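Local coordinates for RTX toxin RtxA (Vibrio vulnificus MO6-24/O, PDB 6IMP), which carries an alpha/beta hydrolase-fold effector domain that probably acts as a hydrolase and contributes to the virulence of the pathogen, at residues A15-G20 and V162-I167; R48-I53 and S111-A116; V70-E75 and A154-N159; G77-Y82 and G139-G144; V133-Y138 and K148-D153. One frame throughout, in Å; residues are numbered along the deposited sequence.

Contact 1: residues A15-G20 and V162-I167; sequences AIENDG and VNDKGI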
# COMPACT_ATOMS: atom_id res chain seq x y z
N ALA A 15 6.15 20.69 -5.54
CA ALA A 15 7.07 20.03 -4.59
C ALA A 15 6.83 20.11 -3.04
O ALA A 15 6.83 21.22 -2.42
CB ALA A 15 8.45 20.66 -4.71
N ILE A 16 6.80 18.90 -2.42
CA ILE A 16 6.01 18.55 -1.22
C ILE A 16 6.74 17.94 0.02
O ILE A 16 6.08 17.50 0.98
CB ILE A 16 4.85 17.62 -1.64
CG1 ILE A 16 3.61 17.84 -0.79
CG2 ILE A 16 5.28 16.15 -1.66
CD1 ILE A 16 2.33 17.40 -1.48
N GLU A 17 8.08 17.96 0.04
CA GLU A 17 8.84 17.57 1.26
C GLU A 17 8.76 18.69 2.31
O GLU A 17 8.39 19.82 1.99
CB GLU A 17 10.32 17.22 0.93
CG GLU A 17 11.07 16.49 2.06
CD GLU A 17 12.26 15.66 1.57
OE1 GLU A 17 13.20 16.23 0.99
OE2 GLU A 17 12.27 14.42 1.81
N ASN A 18 9.11 18.36 3.55
CA ASN A 18 8.79 19.19 4.72
C ASN A 18 9.81 18.86 5.83
O ASN A 18 10.65 17.99 5.63
CB ASN A 18 7.35 18.85 5.16
CG ASN A 18 6.71 19.92 6.02
OD1 ASN A 18 6.95 21.11 5.85
ND2 ASN A 18 5.83 19.49 6.92
N ASP A 19 9.68 19.50 6.98
CA ASP A 19 10.64 19.34 8.06
C ASP A 19 10.04 18.62 9.27
O ASP A 19 9.04 19.05 9.80
CB ASP A 19 11.11 20.71 8.51
CG ASP A 19 12.52 21.01 8.08
OD1 ASP A 19 12.97 20.42 7.08
OD2 ASP A 19 13.19 21.82 8.75
N GLY A 20 10.63 17.53 9.71
CA GLY A 20 10.10 16.88 10.89
C GLY A 20 10.27 17.81 12.06
O GLY A 20 11.32 18.40 12.24
N VAL A 162 7.24 12.38 -8.32
CA VAL A 162 7.18 13.17 -9.55
C VAL A 162 7.87 14.54 -9.39
O VAL A 162 8.57 15.00 -10.31
CB VAL A 162 5.71 13.42 -10.00
CG1 VAL A 162 5.65 14.27 -11.27
CG2 VAL A 162 4.97 12.11 -10.22
N ASN A 163 7.69 15.16 -8.22
CA ASN A 163 7.87 16.62 -8.05
C ASN A 163 9.08 17.05 -7.25
O ASN A 163 9.68 18.09 -7.56
CB ASN A 163 6.66 17.24 -7.35
CG ASN A 163 5.37 17.11 -8.14
OD1 ASN A 163 5.33 16.46 -9.18
ND2 ASN A 163 4.31 17.73 -7.63
N ASP A 164 9.37 16.36 -6.15
CA ASP A 164 10.61 16.64 -5.41
C ASP A 164 11.80 15.96 -6.08
O ASP A 164 12.94 16.37 -5.86
CB ASP A 164 10.50 16.24 -3.93
CG ASP A 164 9.69 17.23 -3.12
OD1 ASP A 164 9.24 18.23 -3.68
OD2 ASP A 164 9.49 17.01 -1.91
N LYS A 165 11.54 14.93 -6.88
CA LYS A 165 12.62 14.12 -7.47
C LYS A 165 12.51 13.96 -9.01
O LYS A 165 13.27 13.19 -9.61
CB LYS A 165 12.69 12.75 -6.77
CG LYS A 165 13.29 12.81 -5.36
CD LYS A 165 12.94 11.59 -4.52
CE LYS A 165 14.15 11.02 -3.78
NZ LYS A 165 14.44 11.69 -2.48
N GLY A 166 11.60 14.70 -9.63
CA GLY A 166 11.59 14.89 -11.09
C GLY A 166 11.28 13.66 -11.91
O GLY A 166 11.36 13.67 -13.14
N ILE A 167 10.85 12.60 -11.22
CA ILE A 167 10.83 11.27 -11.78
C ILE A 167 9.71 11.19 -12.78
O ILE A 167 8.55 11.45 -12.44
CB ILE A 167 10.62 10.21 -10.69
CG1 ILE A 167 11.82 10.23 -9.74
CG2 ILE A 167 10.41 8.84 -11.32
CD1 ILE A 167 11.85 9.11 -8.73
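Asp-164 faces the backbone of Ile-16 and Glu-17 with its carboxylate, a small example of an acid near the C-terminal end of an alpha/beta hydrolase helix (147-164) holding an irregular N-terminal segment. OD1 accepts from the N-H of Ile-16 at 2.8 Å from N to OD1, although the position of this oxygen is uncertain. OD2 takes a weak bond from Glu-17, the N to OD2 distance being 2.6 Å at a bent N-H...O angle of 123°. CG of Asp-164 stands anti to the carbonyl carbon (chi1 -76°), on the side of the backbone N, and from there the carboxylate faces both N-H groups. Glu-17 turns its CB toward the helix segment; its chain is extended beyond CG, and OE1 of Glu-17 remains 4.8 Å from OD2 of Asp-164, where the like charges may repel. Around this surface contact, Ile-16 joins the end of strand 67-73 by a backbone hydrogen bond with Lys-73 and rests its side chain on Thr-156 and Tyr-160. Beside the carboxylate, Asn-163 adds plain van der Waals contact, its CB lying 3.9 Å from the backbone N of Ala-15.

Contact 2: residues R48-I53 and S111-A116; sequences RKIGEI and SAEEQA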
# COMPACT_ATOMS: atom_id res chain seq x y z
N ARG A 48 1.78 2.09 14.83
CA ARG A 48 2.88 3.03 14.91
C ARG A 48 4.21 2.36 15.26
O ARG A 48 5.27 2.91 14.96
CB ARG A 48 2.55 4.15 15.90
CG ARG A 48 1.40 5.05 15.43
CD ARG A 48 1.46 6.41 16.11
NE ARG A 48 0.48 7.38 15.62
CZ ARG A 48 0.58 8.08 14.48
NH1 ARG A 48 1.60 7.89 13.64
NH2 ARG A 48 -0.35 8.98 14.17
N LYS A 49 4.15 1.17 15.85
CA LYS A 49 5.34 0.48 16.36
C LYS A 49 6.38 0.22 15.28
O LYS A 49 6.06 -0.18 14.16
CB LYS A 49 4.94 -0.85 17.00
CG LYS A 49 6.11 -1.66 17.54
CD LYS A 49 5.62 -2.75 18.49
CE LYS A 49 6.76 -3.39 19.27
NZ LYS A 49 7.42 -2.42 20.20
N ILE A 50 7.64 0.48 15.64
CA ILE A 50 8.79 0.14 14.81
C ILE A 50 9.80 -0.65 15.65
O ILE A 50 10.43 -0.10 16.55
CB ILE A 50 9.45 1.39 14.19
CG1 ILE A 50 8.47 2.09 13.24
CG2 ILE A 50 10.71 1.02 13.42
CD1 ILE A 50 8.88 3.49 12.84
N GLY A 51 9.92 -1.94 15.34
CA GLY A 51 10.74 -2.86 16.12
C GLY A 51 12.20 -2.45 16.19
O GLY A 51 12.69 -1.68 15.36
N GLU A 52 12.89 -2.96 17.21
CA GLU A 52 14.25 -2.53 17.48
C GLU A 52 15.21 -2.92 16.35
O GLU A 52 16.01 -2.10 15.89
CB GLU A 52 14.74 -3.10 18.81
CG GLU A 52 15.85 -2.27 19.43
CD GLU A 52 15.92 -2.43 20.93
OE1 GLU A 52 15.34 -1.60 21.65
OE2 GLU A 52 16.55 -3.42 21.39
N ILE A 53 15.10 -4.16 15.90
CA ILE A 53 15.92 -4.65 14.80
C ILE A 53 15.63 -3.86 13.53
O ILE A 53 16.55 -3.43 12.83
CB ILE A 53 15.66 -6.15 14.54
CG1 ILE A 53 16.08 -6.98 15.77
CG2 ILE A 53 16.42 -6.63 13.29
CD1 ILE A 53 15.23 -8.21 15.99
N SER A 111 3.29 -0.71 11.11
CA SER A 111 4.02 0.38 10.43
C SER A 111 4.53 -0.05 9.09
O SER A 111 4.82 -1.22 8.88
CB SER A 111 5.22 0.85 11.26
OG SER A 111 6.08 -0.23 11.57
N ALA A 112 4.69 0.91 8.19
CA ALA A 112 5.30 0.65 6.89
C ALA A 112 6.74 0.13 7.04
O ALA A 112 7.21 -0.70 6.25
CB ALA A 112 5.28 1.91 6.04
N GLU A 113 7.42 0.64 8.06
CA GLU A 113 8.80 0.23 8.36
C GLU A 113 8.88 -1.29 8.39
O GLU A 113 9.61 -1.90 7.61
CB GLU A 113 9.24 0.83 9.71
CG GLU A 113 9.76 2.26 9.63
CD GLU A 113 8.70 3.28 9.24
OE1 GLU A 113 7.55 3.17 9.74
OE2 GLU A 113 9.01 4.19 8.43
N GLU A 114 8.06 -1.89 9.24
CA GLU A 114 7.99 -3.33 9.37
C GLU A 114 7.63 -3.98 8.05
O GLU A 114 8.27 -4.92 7.63
CB GLU A 114 6.95 -3.72 10.42
CG GLU A 114 7.23 -3.22 11.83
CD GLU A 114 8.52 -3.77 12.40
OE1 GLU A 114 8.75 -5.00 12.30
OE2 GLU A 114 9.31 -2.98 12.94
N GLN A 115 6.59 -3.46 7.40
CA GLN A 115 6.04 -4.11 6.22
C GLN A 115 6.99 -4.03 5.03
O GLN A 115 7.01 -4.92 4.20
CB GLN A 115 4.67 -3.50 5.86
CG GLN A 115 3.57 -3.83 6.87
CD GLN A 115 2.19 -3.32 6.46
OE1 GLN A 115 1.79 -3.47 5.31
NE2 GLN A 115 1.45 -2.75 7.41
N ALA A 116 7.80 -2.98 4.97
CA ALA A 116 8.73 -2.81 3.85
C ALA A 116 10.04 -3.56 4.06
O ALA A 116 10.77 -3.82 3.10
CB ALA A 116 9.00 -1.33 3.62
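Ser-111 and Lys-49 are joined by a hydrogen bond in which the serine hydroxyl OG donates to the lysine carbonyl O over 2.6 Å, with a C=O...OG angle of 156° and the donor only slightly tilted from the carbonyl plane. A second bond runs the opposite way: Gly-51 N donates to OE2 of Glu-114 at 2.7 Å, meeting that oxygen from above the carboxylate plane. Glu-114 bends at chi2 (-62°), which brings its CD round toward the glycine, and OE2 is also bonded to Thr-54 OG1. Since Gly-51 is the N-cap of helix 52-63, the acid probably gains from the helix end. Ser-111 is itself an N-cap, its OG accepting a weak bond from Glu-114 N at 3.5 Å. One hydroxyl thus serves both a helix start and a loop carbonyl. Outward from the polar pair, Ile-50 crosses Glu-113 obliquely and lays CD1 against the glutamate's CG at 3.5 Å. OE1 of Glu-113 is held by Asn-134 ND2, while Leu-58 touches the same side chain. The contact therefore sets the start of helix 52-63 against the start of helix 112-124, beside the loop that follows strand 129-133.

Contact 3: residues V70-E75 and A154-N159; sequences VTLKGE and ARTMFN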
# COMPACT_ATOMS: atom_id res chain seq x y z
N VAL A 70 12.41 10.62 5.18
CA VAL A 70 11.63 11.57 4.37
C VAL A 70 10.30 11.92 5.06
O VAL A 70 9.54 11.04 5.48
CB VAL A 70 11.40 11.01 2.93
CG1 VAL A 70 10.22 11.68 2.25
CG2 VAL A 70 12.66 11.20 2.08
N THR A 71 10.04 13.23 5.20
CA THR A 71 8.75 13.73 5.70
C THR A 71 8.07 14.53 4.61
O THR A 71 8.70 15.38 3.98
CB THR A 71 8.92 14.65 6.93
OG1 THR A 71 9.45 13.90 8.04
CG2 THR A 71 7.59 15.26 7.34
N LEU A 72 6.77 14.29 4.42
CA LEU A 72 6.00 14.94 3.36
C LEU A 72 4.88 15.77 3.96
O LEU A 72 4.42 15.49 5.07
CB LEU A 72 5.42 13.88 2.41
CG LEU A 72 6.37 12.81 1.84
CD1 LEU A 72 5.59 11.93 0.87
CD2 LEU A 72 7.57 13.42 1.14
N LYS A 73 4.43 16.80 3.24
CA LYS A 73 3.25 17.60 3.64
C LYS A 73 1.95 16.92 3.20
O LYS A 73 1.42 17.17 2.11
CB LYS A 73 3.30 19.03 3.06
CG LYS A 73 2.11 19.90 3.47
CD LYS A 73 1.63 20.85 2.37
CE LYS A 73 2.69 21.89 2.03
NZ LYS A 73 2.09 23.20 1.63
N GLY A 74 1.43 16.08 4.08
CA GLY A 74 0.11 15.49 3.87
C GLY A 74 -0.99 16.51 4.05
O GLY A 74 -0.76 17.60 4.57
N GLU A 75 -2.19 16.15 3.63
CA GLU A 75 -3.34 17.04 3.73
C GLU A 75 -3.90 17.18 5.16
O GLU A 75 -4.54 18.18 5.48
CB GLU A 75 -4.45 16.61 2.76
CG GLU A 75 -5.63 17.57 2.73
CD GLU A 75 -6.71 17.16 1.74
OE1 GLU A 75 -6.61 16.05 1.18
OE2 GLU A 75 -7.67 17.95 1.54
N ALA A 154 -1.82 8.63 -0.55
CA ALA A 154 -1.21 7.97 -1.70
C ALA A 154 -0.74 8.98 -2.75
O ALA A 154 0.28 8.78 -3.40
CB ALA A 154 -2.19 6.99 -2.30
N ARG A 155 -1.49 10.07 -2.90
CA ARG A 155 -1.23 11.03 -3.96
C ARG A 155 -0.11 11.98 -3.55
O ARG A 155 0.68 12.42 -4.39
CB ARG A 155 -2.49 11.83 -4.28
CG ARG A 155 -3.76 11.00 -4.28
CD ARG A 155 -4.63 11.36 -5.46
NE ARG A 155 -5.81 10.51 -5.58
CZ ARG A 155 -7.07 10.92 -5.44
NH1 ARG A 155 -7.34 12.18 -5.11
NH2 ARG A 155 -8.08 10.06 -5.62
N THR A 156 -0.08 12.32 -2.27
CA THR A 156 1.04 13.04 -1.71
C THR A 156 2.30 12.29 -2.07
O THR A 156 3.21 12.84 -2.69
CB THR A 156 0.94 13.12 -0.18
OG1 THR A 156 -0.25 13.81 0.17
CG2 THR A 156 2.16 13.85 0.41
N MET A 157 2.31 11.01 -1.73
CA MET A 157 3.47 10.17 -1.93
C MET A 157 3.82 10.13 -3.39
O MET A 157 4.98 10.24 -3.74
CB MET A 157 3.19 8.76 -1.44
CG MET A 157 3.20 8.62 0.06
SD MET A 157 2.62 6.98 0.46
CE MET A 157 1.71 7.28 1.97
N PHE A 158 2.82 9.96 -4.24
CA PHE A 158 3.07 10.05 -5.68
C PHE A 158 3.75 11.35 -6.02
O PHE A 158 4.87 11.36 -6.53
CB PHE A 158 1.79 9.93 -6.48
CG PHE A 158 2.03 9.72 -7.95
CD1 PHE A 158 2.79 8.63 -8.38
CD2 PHE A 158 1.51 10.58 -8.89
CE1 PHE A 158 3.01 8.42 -9.73
CE2 PHE A 158 1.73 10.37 -10.24
CZ PHE A 158 2.49 9.29 -10.66
N ASN A 159 3.09 12.46 -5.69
CA ASN A 159 3.57 13.78 -6.07
C ASN A 159 5.00 14.01 -5.60
O ASN A 159 5.80 14.57 -6.34
CB ASN A 159 2.65 14.87 -5.54
CG ASN A 159 1.33 14.94 -6.29
OD1 ASN A 159 1.28 14.82 -7.52
ND2 ASN A 159 0.25 15.15 -5.55
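Leu-72 and Thr-156 form the close part of this contact, where the edge strand 67-73 meets helix 147-164. The leucine CB lies 3.8 Å from the threonine CG2, and the two side chains slide past each other in opposite directions. Thr-156 holds CG2 anti to its backbone N (chi1, measured to OG1, -61°), which directs the methyl at the strand; the same CG2 also sits 3.8 Å from the carbonyl O of Lys-73. Further along the leucine, CD1 lies 3.9 Å from CA of Met-157 and 4.2 Å from its CG. Tyr-160 and Leu-79 add to this buried patch, the former against Leu-72 and the latter against Thr-156. The other side is looser. The chain leaves the strand at Gly-74, whose CA stays 4.1 Å from OG1 of Thr-156, and no hydrogen bond crosses between the two segments. Lys-73 leads its long side chain away from the helix, and Glu-75, also at the exposed end, touches Gln-152. The axes of strand 70-73 and helix segment 154-159 approach to 8.8 Å, with 116° between their N-to-C directions, so the helix lies across the strand, an example of the helix-on-sheet layering of the alpha/beta hydrolase fold.

Contact 4: residues G77-Y82 and G139-G144; sequences GRLTGY and GESDGG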
# COMPACT_ATOMS: atom_id res chain seq x y z
N GLY A 77 -1.69 16.49 7.89
CA GLY A 77 -0.50 16.40 8.75
C GLY A 77 0.70 15.87 8.00
O GLY A 77 0.74 15.92 6.77
N ARG A 78 1.69 15.36 8.73
CA ARG A 78 2.92 14.88 8.09
C ARG A 78 2.98 13.35 7.93
O ARG A 78 2.35 12.60 8.67
CB ARG A 78 4.17 15.45 8.75
CG ARG A 78 4.47 14.99 10.16
CD ARG A 78 5.41 15.96 10.85
NE ARG A 78 5.76 15.51 12.19
CZ ARG A 78 4.96 15.60 13.25
NH1 ARG A 78 5.38 15.17 14.44
NH2 ARG A 78 3.75 16.14 13.15
N LEU A 79 3.67 12.95 6.86
CA LEU A 79 3.72 11.56 6.42
C LEU A 79 5.16 11.09 6.39
O LEU A 79 5.96 11.54 5.56
CB LEU A 79 3.12 11.42 5.01
CG LEU A 79 1.65 11.78 4.81
CD1 LEU A 79 1.31 11.85 3.33
CD2 LEU A 79 0.75 10.79 5.53
N THR A 80 5.50 10.16 7.28
CA THR A 80 6.89 9.88 7.57
C THR A 80 7.31 8.50 7.09
O THR A 80 6.57 7.52 7.23
CB THR A 80 7.13 9.96 9.07
OG1 THR A 80 6.29 9.01 9.73
CG2 THR A 80 6.80 11.35 9.57
N GLY A 81 8.49 8.44 6.50
CA GLY A 81 9.21 7.18 6.34
C GLY A 81 10.55 7.36 5.66
O GLY A 81 11.24 8.36 5.87
N TYR A 82 10.93 6.39 4.83
CA TYR A 82 12.21 6.44 4.14
C TYR A 82 12.06 6.36 2.63
O TYR A 82 11.04 5.89 2.09
CB TYR A 82 13.14 5.33 4.63
CG TYR A 82 13.36 5.32 6.12
CD1 TYR A 82 12.36 4.91 6.99
CD2 TYR A 82 14.59 5.69 6.68
CE1 TYR A 82 12.56 4.88 8.36
CE2 TYR A 82 14.81 5.65 8.05
CZ TYR A 82 13.79 5.25 8.89
OH TYR A 82 13.99 5.22 10.26
N GLY A 139 2.85 4.25 11.60
CA GLY A 139 4.22 4.59 11.98
C GLY A 139 4.31 5.93 12.70
O GLY A 139 3.77 6.09 13.79
N GLU A 140 4.99 6.89 12.06
CA GLU A 140 5.21 8.21 12.65
C GLU A 140 4.42 9.31 11.91
O GLU A 140 4.64 10.50 12.14
CB GLU A 140 6.71 8.54 12.67
CG GLU A 140 7.43 8.23 13.99
CD GLU A 140 8.84 8.83 14.05
OE1 GLU A 140 9.56 8.80 13.02
OE2 GLU A 140 9.24 9.32 15.13
N SER A 141 3.49 8.91 11.05
CA SER A 141 2.72 9.88 10.27
C SER A 141 1.57 10.40 11.12
O SER A 141 1.03 9.67 11.95
CB SER A 141 2.18 9.24 8.99
OG SER A 141 3.25 8.88 8.12
N ASP A 142 1.21 11.66 10.92
CA ASP A 142 0.16 12.28 11.73
C ASP A 142 -1.21 11.85 11.28
O ASP A 142 -1.43 11.61 10.10
CB ASP A 142 0.19 13.80 11.61
CG ASP A 142 1.35 14.41 12.33
OD1 ASP A 142 1.56 14.09 13.53
OD2 ASP A 142 2.04 15.23 11.69
N GLY A 143 -2.13 11.83 12.23
CA GLY A 143 -3.55 11.76 11.94
C GLY A 143 -4.11 10.39 12.20
O GLY A 143 -3.56 9.61 12.97
N GLY A 144 -5.23 10.10 11.54
CA GLY A 144 -6.03 8.93 11.86
C GLY A 144 -6.67 8.35 10.62
O GLY A 144 -7.30 9.06 9.83
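Arg-78 and Asp-142 bring two flat groups together with their planes 59° apart, so guanidinium and carboxylate meet at a slant, and OD2 approaches the arginine obliquely. They form a salt bridge between NH2 of Arg-78 and OD2 of Asp-142, whose modelled 2.4 Å separation is doubtful because the oxygen is not securely placed. In this alpha/beta hydrolase fold the pair fastens strand 78-84 to the loop between strand 129-133 and helix 147-164. The arginine places CG between the backbone N and the carbonyl carbon (chi1 68°) and then extends as far as NE, away from its own strand. Asp-142 N donates to Arg-78 O at 2.7 Å, and Arg-78 N donates to OD2 of Asp-142 at 3.0 Å, subject to the same doubt about that oxygen. Beyond the salt bridge, OD1 of Asp-142 accepts from Asp-25 N, and NH1 of Arg-48 is hydrogen-bonded to the carbonyls of Gly-139 and Ser-141. Thr-80 crosses Glu-140 at about a right angle and sets CG2 3.5 Å from the carbonyl O of Glu-140. Leu-79 contributes CD2, 4.1 Å from CB of Ser-141. Next to them the Thr-80 N-H is taken by a side chain: Ser-141 OG, also bonded to Asn-134 O, accepts from Thr-80 N over 2.7 Å at 162°.

Contact 5: residues V133-Y138 and K148-D153; sequences VNLRGY and KGLYQD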
# COMPACT_ATOMS: atom_id res chain seq x y z
N VAL A 133 6.52 5.06 2.67
CA VAL A 133 5.96 6.11 3.54
C VAL A 133 4.67 5.63 4.20
O VAL A 133 3.79 5.05 3.55
CB VAL A 133 5.68 7.38 2.73
CG1 VAL A 133 5.00 8.44 3.58
CG2 VAL A 133 6.98 7.91 2.16
N ASN A 134 4.57 5.87 5.51
CA ASN A 134 3.35 5.60 6.27
C ASN A 134 2.19 6.48 5.82
O ASN A 134 2.31 7.70 5.75
CB ASN A 134 3.58 5.84 7.76
CG ASN A 134 4.33 4.73 8.43
OD1 ASN A 134 3.87 3.59 8.48
ND2 ASN A 134 5.48 5.05 8.98
N LEU A 135 1.05 5.86 5.61
CA LEU A 135 -0.22 6.56 5.53
C LEU A 135 -0.54 7.20 6.87
O LEU A 135 0.01 6.80 7.90
CB LEU A 135 -1.32 5.58 5.17
CG LEU A 135 -1.03 4.78 3.91
CD1 LEU A 135 -1.85 3.50 3.87
CD2 LEU A 135 -1.31 5.65 2.69
N ARG A 136 -1.44 8.18 6.87
CA ARG A 136 -1.86 8.80 8.13
C ARG A 136 -2.23 7.76 9.19
O ARG A 136 -2.97 6.81 8.91
CB ARG A 136 -3.04 9.73 7.92
CG ARG A 136 -4.34 9.02 7.60
CD ARG A 136 -5.42 10.01 7.29
NE ARG A 136 -5.16 10.71 6.03
CZ ARG A 136 -5.87 11.73 5.59
NH1 ARG A 136 -5.56 12.31 4.44
NH2 ARG A 136 -6.92 12.17 6.29
N GLY A 137 -1.72 7.94 10.40
CA GLY A 137 -2.09 7.10 11.55
C GLY A 137 -1.20 5.89 11.72
O GLY A 137 -1.36 5.12 12.68
N TYR A 138 -0.25 5.74 10.80
CA TYR A 138 0.63 4.59 10.75
C TYR A 138 2.05 5.06 10.91
O TYR A 138 2.43 6.12 10.40
CB TYR A 138 0.48 3.90 9.40
CG TYR A 138 -0.72 2.99 9.32
CD1 TYR A 138 -0.67 1.71 9.85
CD2 TYR A 138 -1.89 3.40 8.71
CE1 TYR A 138 -1.75 0.85 9.76
CE2 TYR A 138 -2.99 2.55 8.61
CZ TYR A 138 -2.91 1.28 9.14
OH TYR A 138 -4.00 0.42 9.07
N LYS A 148 -10.82 7.57 2.58
CA LYS A 148 -10.56 8.67 1.66
C LYS A 148 -9.27 9.40 2.01
O LYS A 148 -8.52 9.85 1.13
CB LYS A 148 -11.76 9.62 1.61
CG LYS A 148 -12.56 9.55 0.31
CD LYS A 148 -13.50 8.34 0.24
CE LYS A 148 -13.83 7.97 -1.20
NZ LYS A 148 -15.05 7.12 -1.31
N GLY A 149 -8.98 9.50 3.31
CA GLY A 149 -7.68 9.95 3.76
C GLY A 149 -6.51 9.16 3.17
O GLY A 149 -5.55 9.75 2.68
N LEU A 150 -6.60 7.84 3.20
CA LEU A 150 -5.49 6.99 2.74
C LEU A 150 -5.26 7.15 1.25
O LEU A 150 -4.11 7.15 0.79
CB LEU A 150 -5.76 5.53 3.08
CG LEU A 150 -5.94 5.20 4.57
CD1 LEU A 150 -5.87 3.70 4.80
CD2 LEU A 150 -4.90 5.89 5.43
N TYR A 151 -6.33 7.30 0.48
CA TYR A 151 -6.21 7.53 -0.96
C TYR A 151 -5.51 8.83 -1.25
O TYR A 151 -4.73 8.93 -2.19
CB TYR A 151 -7.58 7.56 -1.65
CG TYR A 151 -8.39 6.26 -1.60
CD1 TYR A 151 -7.78 5.01 -1.63
CD2 TYR A 151 -9.78 6.31 -1.56
CE1 TYR A 151 -8.54 3.85 -1.61
CE2 TYR A 151 -10.54 5.16 -1.54
CZ TYR A 151 -9.92 3.94 -1.56
OH TYR A 151 -10.69 2.79 -1.54
N GLN A 152 -5.80 9.84 -0.45
CA GLN A 152 -5.16 11.14 -0.58
C GLN A 152 -3.66 11.07 -0.28
O GLN A 152 -2.83 11.50 -1.09
CB GLN A 152 -5.84 12.17 0.32
CG GLN A 152 -7.08 12.77 -0.33
CD GLN A 152 -6.74 13.77 -1.42
OE1 GLN A 152 -5.65 14.38 -1.42
NE2 GLN A 152 -7.66 13.94 -2.36
N ASP A 153 -3.33 10.45 0.85
CA ASP A 153 -1.94 10.26 1.25
C ASP A 153 -1.15 9.52 0.17
O ASP A 153 0.03 9.79 -0.04
CB ASP A 153 -1.87 9.49 2.57
CG ASP A 153 -2.52 10.26 3.73
OD1 ASP A 153 -2.75 11.48 3.60
OD2 ASP A 153 -2.79 9.63 4.78
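Arg-136 reaches Asp-153 and Gly-149 of helix 147-164, and its atoms can be followed in order. CB and CG pass beside OD2 of Asp-153, and CG also lies 3.8 Å from CD2 of Leu-150. CD comes 4.2 Å from CA of Gly-149. The chain then bends (chi3 68°), placing NE 2.9 Å from Asp-153 OD2 with that oxygen almost in the guanidinium plane. NH1 completes a side-on, two-nitrogen salt bridge, 3.0 Å from Asp-153 OD1, the guanidinium and carboxylate planes being 31° apart. One face of the guanidinium is covered at its centre by CA of Gly-149, where a side chain would collide with CZ, so the absence of one lets the face come down on this CA; NH2 lies near it too. OD2 of Asp-153 also accepts from the backbone N of Arg-136 at 2.9 Å, and N and NE reach it from opposite faces of its plane. Next to the salt bridge, Leu-135 crosses Leu-150 at about a right angle, its CB 3.6 Å from CD2 of Leu-150. The type II turn at Leu-135 to Tyr-138 is thereby tied to helix 147-164, with Ile-183 of helix 180-192 touching both leucines and Leu-79 of strand 78-84 against Asp-153.

How the contacts relate
From the N terminus, contact 1 opens first and closes last, its loop running to residues 162-167 and enclosing the other four. Contact 2 opens next, and both contacts 3 and 4 begin before it closes at 111-116, so it crosses each of them. Contact 4 lies wholly within contact 3. Contact 5 starts only after contact 2 has closed; it also falls within contact 3 but crosses contact 4. Helix 147-164 serves contacts 1, 3 and 5, receiving, from its start to its end, the loop after strand 129-133, the edge strand 67-73 and the N-terminal segment. Contact 4 binds that loop to strand 78-84, and contact 2 brings in helices 52-63 and 112-124.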